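Local structure of sensor protein (Shewanella sp. W3-18-1, 3MYF) at residues K27-S32 with T103-A108; H4-D9 with K110-Q115; T42-N47 with P93-L98. The protein is the histidine phosphotransfer (HPt) domain of a hybrid sensor histidine kinase and probably relays phosphoryl groups between the partners of a phosphorelay. All coordinates share one frame; numbering follows the deposited sequence. Where two conformers were deposited one is given.

Interaction 1: K27-S32 with T103-A108; sequences KMLLDS and TKVESA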
ATOM      1  N   LYS A  27      -4.540  -4.845   4.259  1.00 39.29           N
ATOM      2  CA  LYS A  27      -5.106  -3.482   4.300  1.00 38.92           C
ATOM      3  C   LYS A  27      -4.467  -2.592   3.220  1.00 38.97           C
ATOM      4  O   LYS A  27      -5.180  -1.893   2.494  1.00 40.33           O
ATOM      5  CB  LYS A  27      -4.957  -2.843   5.683  1.00 39.65           C
ATOM      6  CG  LYS A  27      -5.991  -3.281   6.726  1.00 43.36           C
ATOM      7  CD  LYS A  27      -5.664  -2.747   8.106  1.00 46.93           C
ATOM      8  CE  LYS A  27      -6.727  -3.169   9.141  1.00 53.78           C
ATOM      9  NZ  LYS A  27      -6.377  -2.775  10.534  1.00 63.02           N
HETATM   10  N   MSE A  28      -3.136  -2.652   3.116  1.00 40.37           N
HETATM   11  CA  MSE A  28      -2.390  -1.810   2.180  0.50 44.56           C
HETATM   12  C   MSE A  28      -2.705  -2.194   0.742  1.00 47.84           C
HETATM   13  O   MSE A  28      -2.835  -1.329  -0.118  1.00 51.05           O
HETATM   14  CB  MSE A  28      -0.880  -1.890   2.438  0.50 48.60           C
HETATM   15  CG  MSE A  28      -0.434  -1.414   3.829  0.50 48.16           C
HETATM   16 SE   MSE A  28       1.498  -1.187   3.953  0.50 59.23          SE
HETATM   17  CE  MSE A  28       1.786  -1.439   5.843  0.50 58.06           C
ATOM     18  N   LEU A  29      -2.825  -3.496   0.486  1.00 26.14           N
ATOM     19  CA  LEU A  29      -3.191  -3.964  -0.849  1.00 26.92           C
ATOM     20  C   LEU A  29      -4.583  -3.452  -1.237  1.00 27.18           C
ATOM     21  O   LEU A  29      -4.742  -2.867  -2.305  1.00 27.57           O
ATOM     22  CB  LEU A  29      -3.133  -5.494  -0.920  1.00 26.58           C
ATOM     23  CG  LEU A  29      -3.543  -6.168  -2.228  1.00 28.50           C
ATOM     24  CD1 LEU A  29      -2.515  -5.779  -3.295  1.00 28.97           C
ATOM     25  CD2 LEU A  29      -3.589  -7.655  -2.081  1.00 27.54           C
ATOM     26  N   LEU A  30      -5.563  -3.645  -0.359  1.00 29.21           N
ATOM     27  CA  LEU A  30      -6.939  -3.235  -0.609  1.00 29.95           C
ATOM     28  C   LEU A  30      -7.063  -1.730  -0.879  1.00 31.15           C
ATOM     29  O   LEU A  30      -7.766  -1.323  -1.803  1.00 31.53           O
ATOM     30  CB  LEU A  30      -7.870  -3.667   0.538  1.00 32.36           C
ATOM     31  CG  LEU A  30      -9.345  -3.238   0.438  1.00 33.41           C
ATOM     32  CD1 LEU A  30     -10.020  -3.901  -0.744  1.00 32.78           C
ATOM     33  CD2 LEU A  30     -10.140  -3.520   1.758  1.00 35.06           C
ATOM     34  N   ASP A  31      -6.393  -0.902  -0.075  1.00 32.43           N
ATOM     35  CA  ASP A  31      -6.437   0.536  -0.287  1.00 34.18           C
ATOM     36  C   ASP A  31      -5.934   0.892  -1.695  1.00 33.06           C
ATOM     37  O   ASP A  31      -6.475   1.787  -2.337  1.00 33.22           O
ATOM     38  CB  ASP A  31      -5.612   1.285   0.771  1.00 35.97           C
ATOM     39  CG  ASP A  31      -5.824   2.801   0.724  1.00 40.84           C
ATOM     40  OD1 ASP A  31      -6.996   3.248   0.696  1.00 43.09           O
ATOM     41  OD2 ASP A  31      -4.822   3.560   0.749  1.00 43.64           O
ATOM     42  N   SER A  32      -4.924   0.166  -2.160  1.00 31.91           N
ATOM     43  CA  SER A  32      -4.244   0.470  -3.431  1.00 32.03           C
ATOM     44  C   SER A  32      -4.946  -0.128  -4.659  1.00 30.54           C
ATOM     45  O   SER A  32      -4.699   0.294  -5.777  1.00 30.71           O
ATOM     46  CB  SER A  32      -2.807  -0.046  -3.382  1.00 32.43           C
ATOM     47  OG  SER A  32      -2.788  -1.463  -3.530  1.00 33.72           O
ATOM     48  N   THR A 103     -11.096  -7.983  -9.117  1.00 31.64           N
ATOM     49  CA  THR A 103     -12.439  -7.847  -8.578  1.00 33.66           C
ATOM     50  C   THR A 103     -12.723  -8.908  -7.499  1.00 33.98           C
ATOM     51  O   THR A 103     -13.264  -8.583  -6.440  1.00 35.72           O
ATOM     52  CB  THR A 103     -13.506  -7.879  -9.698  1.00 35.74           C
ATOM     53  OG1 THR A 103     -13.344  -6.728 -10.531  1.00 37.20           O
ATOM     54  CG2 THR A 103     -14.919  -7.844  -9.106  1.00 39.31           C
ATOM     55  N   LYS A 104     -12.357 -10.163  -7.762  1.00 33.54           N
ATOM     56  CA  LYS A 104     -12.530 -11.239  -6.765  1.00 34.80           C
ATOM     57  C   LYS A 104     -11.631 -11.051  -5.539  1.00 32.87           C
ATOM     58  O   LYS A 104     -12.005 -11.414  -4.416  1.00 34.49           O
ATOM     59  CB  LYS A 104     -12.255 -12.613  -7.380  1.00 36.01           C
ATOM     60  CG  LYS A 104     -13.202 -13.014  -8.507  1.00 40.08           C
ATOM     61  CD  LYS A 104     -12.613 -14.173  -9.301  1.00 42.71           C
ATOM     62  CE  LYS A 104     -13.540 -14.589 -10.417  1.00 49.60           C
ATOM     63  NZ  LYS A 104     -12.863 -15.523 -11.348  1.00 53.52           N
ATOM     64  N   VAL A 105     -10.434 -10.528  -5.762  1.00 30.18           N
ATOM     65  CA  VAL A 105      -9.474 -10.258  -4.671  1.00 29.49           C
ATOM     66  C   VAL A 105      -9.991  -9.139  -3.761  1.00 30.28           C
ATOM     67  O   VAL A 105      -9.898  -9.249  -2.528  1.00 30.64           O
ATOM     68  CB  VAL A 105      -8.038  -9.930  -5.213  1.00 28.61           C
ATOM     69  CG1 VAL A 105      -7.132  -9.335  -4.111  1.00 29.35           C
ATOM     70  CG2 VAL A 105      -7.378 -11.195  -5.784  1.00 28.09           C
ATOM     71  N   GLU A 106     -10.542  -8.082  -4.361  1.00 33.79           N
ATOM     72  CA  GLU A 106     -11.134  -6.968  -3.595  1.00 35.19           C
ATOM     73  C   GLU A 106     -12.240  -7.486  -2.684  1.00 35.83           C
ATOM     74  O   GLU A 106     -12.336  -7.095  -1.511  1.00 36.41           O
ATOM     75  CB  GLU A 106     -11.688  -5.879  -4.518  1.00 38.53           C
ATOM     76  CG  GLU A 106     -10.619  -5.000  -5.173  1.00 39.20           C
ATOM     77  CD  GLU A 106     -11.171  -4.060  -6.240  1.00 45.24           C
ATOM     78  OE1 GLU A 106     -12.295  -4.307  -6.729  1.00 44.28           O
ATOM     79  OE2 GLU A 106     -10.467  -3.080  -6.609  1.00 48.89           O
ATOM     80  N   SER A 107     -13.088  -8.355  -3.226  1.00 36.41           N
ATOM     81  CA  SER A 107     -14.179  -8.923  -2.435  1.00 39.80           C
ATOM     82  C   SER A 107     -13.643  -9.828  -1.324  1.00 39.12           C
ATOM     83  O   SER A 107     -14.110  -9.769  -0.177  1.00 41.09           O
ATOM     84  CB  SER A 107     -15.160  -9.694  -3.322  1.00 43.12           C
ATOM     85  OG  SER A 107     -15.960 -10.553  -2.508  1.00 48.05           O
ATOM     86  N   ALA A 108     -12.666 -10.666  -1.667  1.00 38.45           N
ATOM     87  CA  ALA A 108     -12.132 -11.653  -0.726  1.00 39.88           C
ATOM     88  C   ALA A 108     -11.435 -10.980   0.446  1.00 38.01           C
ATOM     89  O   ALA A 108     -11.626 -11.379   1.600  1.00 39.85           O
ATOM     90  CB  ALA A 108     -11.189 -12.598  -1.426  1.00 41.50           C
TER

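Interaction 2: H4-D9 with K110-Q115; sequences HTLNWD and KQVLSQ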
ATOM      1  N   HIS A   4      -7.544 -20.106  -4.352  1.00 37.13           N
ATOM      2  CA  HIS A   4      -6.798 -19.658  -5.526  1.00 35.71           C
ATOM      3  C   HIS A   4      -6.774 -18.129  -5.618  1.00 35.30           C
ATOM      4  O   HIS A   4      -5.838 -17.548  -6.183  1.00 36.12           O
ATOM      5  CB  HIS A   4      -7.389 -20.253  -6.817  1.00 39.62           C
ATOM      6  N   THR A   5      -7.820 -17.501  -5.088  1.00 35.79           N
ATOM      7  CA  THR A   5      -7.977 -16.055  -5.105  1.00 35.76           C
ATOM      8  C   THR A   5      -7.272 -15.443  -3.905  1.00 34.27           C
ATOM      9  O   THR A   5      -6.440 -14.563  -4.058  1.00 34.07           O
ATOM     10  CB  THR A   5      -9.472 -15.646  -5.132  1.00 39.65           C
ATOM     11  OG1 THR A   5     -10.058 -16.065  -6.369  1.00 43.60           O
ATOM     12  CG2 THR A   5      -9.648 -14.127  -5.001  1.00 39.60           C
ATOM     13  N   LEU A   6      -7.612 -15.918  -2.707  1.00 34.30           N
ATOM     14  CA  LEU A   6      -6.978 -15.435  -1.488  1.00 34.68           C
ATOM     15  C   LEU A   6      -6.876 -16.575  -0.483  1.00 35.32           C
ATOM     16  O   LEU A   6      -7.863 -17.245  -0.205  1.00 37.69           O
ATOM     17  CB  LEU A   6      -7.763 -14.254  -0.881  1.00 36.98           C
ATOM     18  CG  LEU A   6      -7.366 -13.725   0.502  1.00 39.98           C
ATOM     19  CD1 LEU A   6      -5.939 -13.216   0.551  1.00 40.91           C
ATOM     20  CD2 LEU A   6      -8.334 -12.633   0.956  1.00 43.74           C
ATOM     21  N   ASN A   7      -5.666 -16.777   0.028  1.00 51.63           N
ATOM     22  CA  ASN A   7      -5.355 -17.845   0.964  1.00 51.13           C
ATOM     23  C   ASN A   7      -4.747 -17.253   2.228  1.00 50.33           C
ATOM     24  O   ASN A   7      -3.538 -17.000   2.293  1.00 48.37           O
ATOM     25  CB  ASN A   7      -4.416 -18.867   0.298  1.00 50.40           C
ATOM     26  CG  ASN A   7      -4.079 -20.049   1.204  1.00 51.71           C
ATOM     27  OD1 ASN A   7      -4.161 -19.960   2.429  1.00 53.47           O
ATOM     28  ND2 ASN A   7      -3.678 -21.159   0.592  1.00 51.84           N
ATOM     29  N   TRP A   8      -5.601 -17.031   3.228  1.00 51.54           N
ATOM     30  CA  TRP A   8      -5.205 -16.416   4.502  1.00 51.80           C
ATOM     31  C   TRP A   8      -4.000 -17.104   5.148  1.00 50.53           C
ATOM     32  O   TRP A   8      -3.086 -16.442   5.642  1.00 49.86           O
ATOM     33  CB  TRP A   8      -6.408 -16.376   5.461  1.00 54.34           C
ATOM     34  CG  TRP A   8      -6.083 -16.066   6.897  1.00 55.37           C
ATOM     35  CD1 TRP A   8      -6.241 -16.905   7.975  1.00 57.02           C
ATOM     36  CD2 TRP A   8      -5.557 -14.839   7.425  1.00 55.10           C
ATOM     37  NE1 TRP A   8      -5.844 -16.278   9.125  1.00 56.66           N
ATOM     38  CE2 TRP A   8      -5.419 -15.011   8.821  1.00 56.02           C
ATOM     39  CE3 TRP A   8      -5.187 -13.614   6.855  1.00 55.18           C
ATOM     40  CZ2 TRP A   8      -4.926 -14.000   9.658  1.00 55.68           C
ATOM     41  CZ3 TRP A   8      -4.698 -12.610   7.686  1.00 55.14           C
ATOM     42  CH2 TRP A   8      -4.575 -12.811   9.075  1.00 55.09           C
ATOM     43  N   ASP A   9      -3.998 -18.435   5.121  1.00 51.60           N
ATOM     44  CA  ASP A   9      -2.924 -19.225   5.718  1.00 52.00           C
ATOM     45  C   ASP A   9      -1.591 -19.026   5.007  1.00 50.45           C
ATOM     46  O   ASP A   9      -0.537 -18.976   5.652  1.00 50.27           O
ATOM     47  CB  ASP A   9      -3.314 -20.707   5.784  1.00 55.11           C
ATOM     48  CG  ASP A   9      -4.199 -21.015   6.981  1.00 58.46           C
ATOM     49  OD1 ASP A   9      -3.968 -20.431   8.060  1.00 59.84           O
ATOM     50  OD2 ASP A   9      -5.125 -21.843   6.845  1.00 63.70           O
ATOM     51  N   LYS A 110     -11.856  -7.752   1.485  1.00 36.28           N
ATOM     52  CA  LYS A 110     -12.907  -7.045   2.240  1.00 39.48           C
ATOM     53  C   LYS A 110     -13.696  -7.992   3.148  1.00 41.01           C
ATOM     54  O   LYS A 110     -14.224  -7.593   4.201  1.00 43.60           O
ATOM     55  CB  LYS A 110     -13.863  -6.321   1.292  1.00 42.42           C
ATOM     56  CG  LYS A 110     -13.291  -5.062   0.673  1.00 44.66           C
ATOM     57  CD  LYS A 110     -14.347  -4.320  -0.129  1.00 51.19           C
ATOM     58  CE  LYS A 110     -13.708  -3.461  -1.215  1.00 53.85           C
ATOM     59  NZ  LYS A 110     -14.465  -2.183  -1.406  1.00 63.30           N
ATOM     60  N   GLN A 111     -13.767  -9.254   2.739  1.00 40.73           N
ATOM     61  CA  GLN A 111     -14.426 -10.280   3.536  1.00 44.57           C
ATOM     62  C   GLN A 111     -13.538 -10.717   4.701  1.00 43.84           C
ATOM     63  O   GLN A 111     -14.016 -10.845   5.850  1.00 47.39           O
ATOM     64  CB  GLN A 111     -14.806 -11.474   2.645  1.00 47.58           C
ATOM     65  N   VAL A 112     -12.255 -10.935   4.415  1.00 72.51           N
ATOM     66  CA  VAL A 112     -11.278 -11.363   5.424  1.00 69.74           C
ATOM     67  C   VAL A 112     -10.980 -10.264   6.457  1.00 63.57           C
ATOM     68  O   VAL A 112     -10.490 -10.552   7.554  1.00 63.43           O
ATOM     69  CB  VAL A 112      -9.975 -11.910   4.764  1.00 73.09           C
ATOM     70  CG1 VAL A 112      -8.837 -12.033   5.774  1.00 72.59           C
ATOM     71  CG2 VAL A 112     -10.242 -13.259   4.119  1.00 82.93           C
ATOM     72  N   LEU A 113     -11.294  -9.016   6.111  1.00 61.12           N
ATOM     73  CA  LEU A 113     -11.115  -7.892   7.033  1.00 58.85           C
ATOM     74  C   LEU A 113     -12.364  -7.632   7.867  1.00 60.45           C
ATOM     75  O   LEU A 113     -12.260  -7.230   9.027  1.00 60.21           O
ATOM     76  CB  LEU A 113     -10.675  -6.621   6.297  1.00 58.42           C
ATOM     77  CG  LEU A 113      -9.312  -6.664   5.580  1.00 57.17           C
ATOM     78  CD1 LEU A 113      -9.087  -5.406   4.756  1.00 56.69           C
ATOM     79  CD2 LEU A 113      -8.158  -6.877   6.536  1.00 58.76           C
ATOM     80  N   SER A 114     -13.536  -7.857   7.273  1.00 64.65           N
ATOM     81  CA  SER A 114     -14.804  -7.809   8.007  1.00 69.00           C
ATOM     82  C   SER A 114     -14.848  -8.905   9.065  1.00 68.18           C
ATOM     83  O   SER A 114     -15.506  -8.765  10.096  1.00 69.07           O
ATOM     84  CB  SER A 114     -15.996  -7.986   7.062  1.00 76.49           C
ATOM     85  OG  SER A 114     -16.125  -6.894   6.174  1.00 80.63           O
ATOM     86  N   GLN A 115     -14.146  -9.998   8.784  1.00 68.79           N
ATOM     87  CA  GLN A 115     -14.093 -11.164   9.653  1.00 71.18           C
ATOM     88  C   GLN A 115     -13.061 -10.987  10.769  1.00 69.21           C
ATOM     89  O   GLN A 115     -13.371 -11.234  11.941  1.00 69.49           O
ATOM     90  CB  GLN A 115     -13.802 -12.418   8.809  1.00 76.65           C
ATOM     91  CG  GLN A 115     -13.635 -13.737   9.569  1.00 81.58           C
ATOM     92  CD  GLN A 115     -13.056 -14.855   8.692  1.00 90.95           C
ATOM     93  OE1 GLN A 115     -12.805 -14.669   7.496  1.00 92.05           O
ATOM     94  NE2 GLN A 115     -12.838 -16.021   9.293  1.00 98.40           N
TER

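Interaction 3: T42-N47 with P93-L98; sequences TALGQN and PEILEL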
ATOM      1  N   THR A  42      -7.020   1.625 -18.080  1.00 31.66           N
ATOM      2  CA  THR A  42      -6.713   2.772 -18.932  1.00 33.51           C
ATOM      3  C   THR A  42      -5.551   2.445 -19.860  1.00 33.70           C
ATOM      4  O   THR A  42      -5.622   2.721 -21.060  1.00 35.06           O
ATOM      5  CB  THR A  42      -6.406   4.029 -18.101  1.00 34.29           C
ATOM      6  OG1 THR A  42      -7.519   4.302 -17.243  1.00 35.73           O
ATOM      7  CG2 THR A  42      -6.183   5.250 -18.988  1.00 38.38           C
ATOM      8  N   ALA A  43      -4.500   1.841 -19.304  1.00 35.16           N
ATOM      9  CA  ALA A  43      -3.339   1.434 -20.108  1.00 34.99           C
ATOM     10  C   ALA A  43      -3.714   0.427 -21.208  1.00 34.56           C
ATOM     11  O   ALA A  43      -3.195   0.492 -22.330  1.00 35.26           O
ATOM     12  CB  ALA A  43      -2.216   0.896 -19.212  1.00 33.91           C
ATOM     13  N   LEU A  44      -4.645  -0.474 -20.909  1.00 33.79           N
ATOM     14  CA  LEU A  44      -5.130  -1.428 -21.915  1.00 34.14           C
ATOM     15  C   LEU A  44      -5.800  -0.714 -23.115  1.00 36.03           C
ATOM     16  O   LEU A  44      -5.524  -1.035 -24.279  1.00 36.97           O
ATOM     17  CB  LEU A  44      -6.060  -2.463 -21.278  1.00 33.45           C
ATOM     18  CG  LEU A  44      -6.656  -3.563 -22.157  1.00 33.47           C
ATOM     19  CD1 LEU A  44      -5.542  -4.495 -22.668  1.00 30.65           C
ATOM     20  CD2 LEU A  44      -7.709  -4.361 -21.408  1.00 33.16           C
ATOM     21  N   GLY A  45      -6.671   0.250 -22.824  1.00 36.34           N
ATOM     22  CA  GLY A  45      -7.375   1.006 -23.864  1.00 38.76           C
ATOM     23  C   GLY A  45      -6.432   1.898 -24.646  1.00 39.47           C
ATOM     24  O   GLY A  45      -6.608   2.095 -25.861  1.00 41.18           O
ATOM     25  N   GLN A  46      -5.426   2.422 -23.946  1.00 37.99           N
ATOM     26  CA  GLN A  46      -4.490   3.390 -24.525  1.00 40.18           C
ATOM     27  C   GLN A  46      -3.291   2.722 -25.188  1.00 39.28           C
ATOM     28  O   GLN A  46      -2.501   3.396 -25.848  1.00 41.04           O
ATOM     29  CB  GLN A  46      -3.966   4.357 -23.459  1.00 39.66           C
ATOM     30  CG  GLN A  46      -4.991   5.330 -22.907  1.00 43.50           C
ATOM     31  CD  GLN A  46      -4.361   6.664 -22.550  1.00 47.59           C
ATOM     32  OE1 GLN A  46      -4.276   7.561 -23.387  1.00 51.51           O
ATOM     33  NE2 GLN A  46      -3.904   6.793 -21.309  1.00 47.71           N
ATOM     34  N   ASN A  47      -3.155   1.409 -24.997  1.00 37.45           N
ATOM     35  CA  ASN A  47      -1.971   0.677 -25.453  1.00 36.80           C
ATOM     36  C   ASN A  47      -0.696   1.347 -24.939  1.00 37.05           C
ATOM     37  O   ASN A  47       0.232   1.648 -25.695  1.00 38.50           O
ATOM     38  CB  ASN A  47      -1.996   0.508 -26.983  1.00 37.62           C
ATOM     39  CG  ASN A  47      -2.989  -0.553 -27.428  1.00 37.10           C
ATOM     40  OD1 ASN A  47      -2.878  -1.711 -27.035  1.00 33.81           O
ATOM     41  ND2 ASN A  47      -3.965  -0.163 -28.252  1.00 39.49           N
ATOM     42  N   PRO A  93      -5.677 -11.069 -23.389  1.00 32.75           N
ATOM     43  CA  PRO A  93      -6.308 -12.171 -22.665  1.00 33.26           C
ATOM     44  C   PRO A  93      -5.864 -12.243 -21.184  1.00 32.86           C
ATOM     45  O   PRO A  93      -6.710 -12.358 -20.287  1.00 33.52           O
ATOM     46  CB  PRO A  93      -5.845 -13.413 -23.451  1.00 34.13           C
ATOM     47  CG  PRO A  93      -5.665 -12.896 -24.854  1.00 35.11           C
ATOM     48  CD  PRO A  93      -5.021 -11.554 -24.626  1.00 33.27           C
ATOM     49  N   GLU A  94      -4.562 -12.145 -20.936  1.00 30.86           N
ATOM     50  CA  GLU A  94      -4.032 -12.231 -19.555  1.00 29.61           C
ATOM     51  C   GLU A  94      -4.380 -11.008 -18.727  1.00 27.35           C
ATOM     52  O   GLU A  94      -4.653 -11.120 -17.514  1.00 25.65           O
ATOM     53  CB  GLU A  94      -2.506 -12.439 -19.552  1.00 31.75           C
ATOM     54  CG  GLU A  94      -2.061 -13.788 -20.090  1.00 37.83           C
ATOM     55  CD  GLU A  94      -1.684 -13.781 -21.570  1.00 42.97           C
ATOM     56  OE1 GLU A  94      -2.137 -12.905 -22.349  1.00 41.97           O
ATOM     57  OE2 GLU A  94      -0.935 -14.687 -21.959  1.00 49.30           O
ATOM     58  N   ILE A  95      -4.391  -9.835 -19.363  1.00 26.96           N
ATOM     59  CA  ILE A  95      -4.728  -8.611 -18.627  1.00 25.61           C
ATOM     60  C   ILE A  95      -6.198  -8.615 -18.228  1.00 25.55           C
ATOM     61  O   ILE A  95      -6.550  -8.246 -17.082  1.00 25.10           O
ATOM     62  CB  ILE A  95      -4.337  -7.346 -19.419  1.00 27.94           C
ATOM     63  CG1 ILE A  95      -2.811  -7.246 -19.482  1.00 27.70           C
ATOM     64  CG2 ILE A  95      -4.972  -6.100 -18.792  1.00 27.86           C
ATOM     65  CD1 ILE A  95      -2.287  -6.309 -20.596  1.00 28.78           C
ATOM     66  N   LEU A  96      -7.058  -9.066 -19.143  1.00 27.36           N
ATOM     67  CA  LEU A  96      -8.495  -9.178 -18.855  1.00 28.44           C
ATOM     68  C   LEU A  96      -8.748 -10.188 -17.738  1.00 28.23           C
ATOM     69  O   LEU A  96      -9.606  -9.971 -16.857  1.00 29.03           O
ATOM     70  CB  LEU A  96      -9.313  -9.544 -20.113  1.00 30.74           C
ATOM     71  CG  LEU A  96      -9.548  -8.470 -21.193  1.00 32.07           C
ATOM     72  CD1 LEU A  96     -10.254  -9.043 -22.430  1.00 35.87           C
ATOM     73  CD2 LEU A  96     -10.325  -7.249 -20.670  1.00 35.03           C
ATOM     74  N   GLU A  97      -8.015 -11.299 -17.787  1.00 28.49           N
ATOM     75  CA  GLU A  97      -8.105 -12.311 -16.754  1.00 29.20           C
ATOM     76  C   GLU A  97      -7.632 -11.717 -15.425  1.00 27.97           C
ATOM     77  O   GLU A  97      -8.200 -12.012 -14.370  1.00 29.95           O
ATOM     78  CB  GLU A  97      -7.237 -13.503 -17.103  1.00 31.47           C
ATOM     79  CG  GLU A  97      -7.484 -14.712 -16.218  1.00 35.84           C
ATOM     80  CD  GLU A  97      -6.603 -15.885 -16.596  1.00 40.80           C
ATOM     81  OE1 GLU A  97      -5.942 -15.807 -17.671  1.00 43.38           O
ATOM     82  OE2 GLU A  97      -6.587 -16.879 -15.831  1.00 42.80           O
ATOM     83  N   LEU A  98      -6.573 -10.917 -15.479  1.00 25.63           N
ATOM     84  CA  LEU A  98      -6.078 -10.276 -14.258  1.00 25.34           C
ATOM     85  C   LEU A  98      -7.095  -9.309 -13.665  1.00 26.02           C
ATOM     86  O   LEU A  98      -7.318  -9.305 -12.431  1.00 27.62           O
ATOM     87  CB  LEU A  98      -4.748  -9.572 -14.469  1.00 24.42           C
ATOM     88  CG  LEU A  98      -4.241  -8.771 -13.251  1.00 25.56           C
ATOM     89  CD1 LEU A  98      -3.809  -9.674 -12.077  1.00 27.98           C
ATOM     90  CD2 LEU A  98      -3.093  -7.895 -13.714  1.00 23.30           C
TER

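Interaction 1: K27-S32 with T103-A108
Leu30 and Glu106 have the nearest CA atoms of segments 27-32 and 103-108, 6.4 Å apart; the segments run antiparallel. At this spacing the end of the leucine reaches the opposing main chain: Leu30 CD1 lies 4.0 Å from Glu106 O, an apolar methyl resting against a carbonyl. With CG swung anti to the backbone N (chi1 177°), the isobutyl group lies towards helix 92-116, where Val109, Lys110 and Leu113 also receive it. On the inner side, Leu29 CD2 comes to 4.4 Å from Val105 CG1. This looser pair is buried by other groups: Leu59, Ala62 and Cys66 pack on Leu29, as does Met28 of the second subunit, while Leu33 lies against Val105. The outer side is more open. The Glu106 side chain touches Leu33, Pro34 and Val37 of helix 19-46 and makes no hydrogen bond to segment 27-32. Apart from the contact, within helix 19-46, Ser32 OG donates to Leu29 O at 2.7 Å. With Leu29 and Val105 buried and Leu30 and Glu106 partly exposed, the pair fits two neighbouring helices in the antiparallel four-helix bundle of an HPt domain.

Interaction 2: H4-D9 with K110-Q115
Val112 meets Leu6 and Trp8 with its two methyl branches, joining the N-terminal loop and the start of helix 8-14 to the last helix of the HPt four-helix bundle. Val112 CG2 sits 3.7 Å from Leu6 CD2, and Val112 CG1 sits 4.1 Å from Trp8 CE3, on the benzene half of the indole. The methyl approaches that ring obliquely. CG1, the branch trans to the main-chain nitrogen (chi1 166°), is directed at the tryptophan, whereas CG2, beside that nitrogen, faces the leucine. In the next shell, Leu6 also touches Ala108 one turn earlier on the same helix, and Trp8 reaches Leu116 as well as Leu23 of helix 19-46. The loop itself is held by polar bonds. Thr5 OG1 pairs with Glu101 OE2, the backbones of His4 and Asn7 bond to Thr70 and Gly67, and Asn7 is the N-cap of helix 8-14, its OD1 taking the N-H of Leu10. Within helix 92-116, Lys110 O accepts both Ser114 N, at 3.2 Å, and Ser114 OG, at 2.8 Å and nearly in line with the carbonyl (163°).

Interaction 3: T42-N47 with P93-L98
At one end of the HPt four-helix bundle, Leu44 on the last turn of helix 19-46 packs against Ile95 and Leu96 near the start of helix 92-116. The two helices are antiparallel, so the end of one lies beside the beginning of the other; the nearest CA atoms of the two segments, those of Leu44 and Ile95, are 7.9 Å apart. One methyl of the leucine makes both contacts. Leu44 CD2 lies 4.0 Å from Leu96 CD2 and 4.2 Å from Ile95 CG2, a methyl shared by two successive residues of the opposing helix. An extended first torsion (chi1 -179°) carries the leucine across the gap. The partners receive it differently: Ile95 runs past Leu44 in the opposing sense and offers its beta-branch methyl, whereas Leu96 crosses it at about a right angle and offers a terminal one. Ile95 belongs to the buried side, where Ile40, Met52 and Val88 pack on it, and Met52 and Val88 also touch Leu44. Leu96 forms the exposed margin, with the end of its side chain nearer to Leu44 than the direction of its CB suggests. The helix ends at Gln46, two residues on. Asn47 leaves helical geometry with a positive phi of 52°; its backbone N lies 2.8 Å from Ala43 O, and Asn47 N is 3.5 Å from Leu44 O in a weak bond.

Helix 92-116 takes part in all three contacts and meets helix 19-46 in interactions 1 and 3, whose centres lie about 19 Å apart along the bundle. Interactions 1 and 2 are neighbours, with centres about 9 Å apart, and they touch: Leu30 CD2 is 3.7 Å from Leu113 CD1, and Leu6 CD2 is 3.6 Å from Ala108 C. Interactions 2 and 3 lie on opposite sides of the chain's centre, about 25 Å apart between centres. Along the sequence the contacts are nested, 3 within 1 and 1 within 2. The phosphoacceptor histidine expected of an HPt domain probably lies on helix 49-63, which packs against interactions 1 and 3.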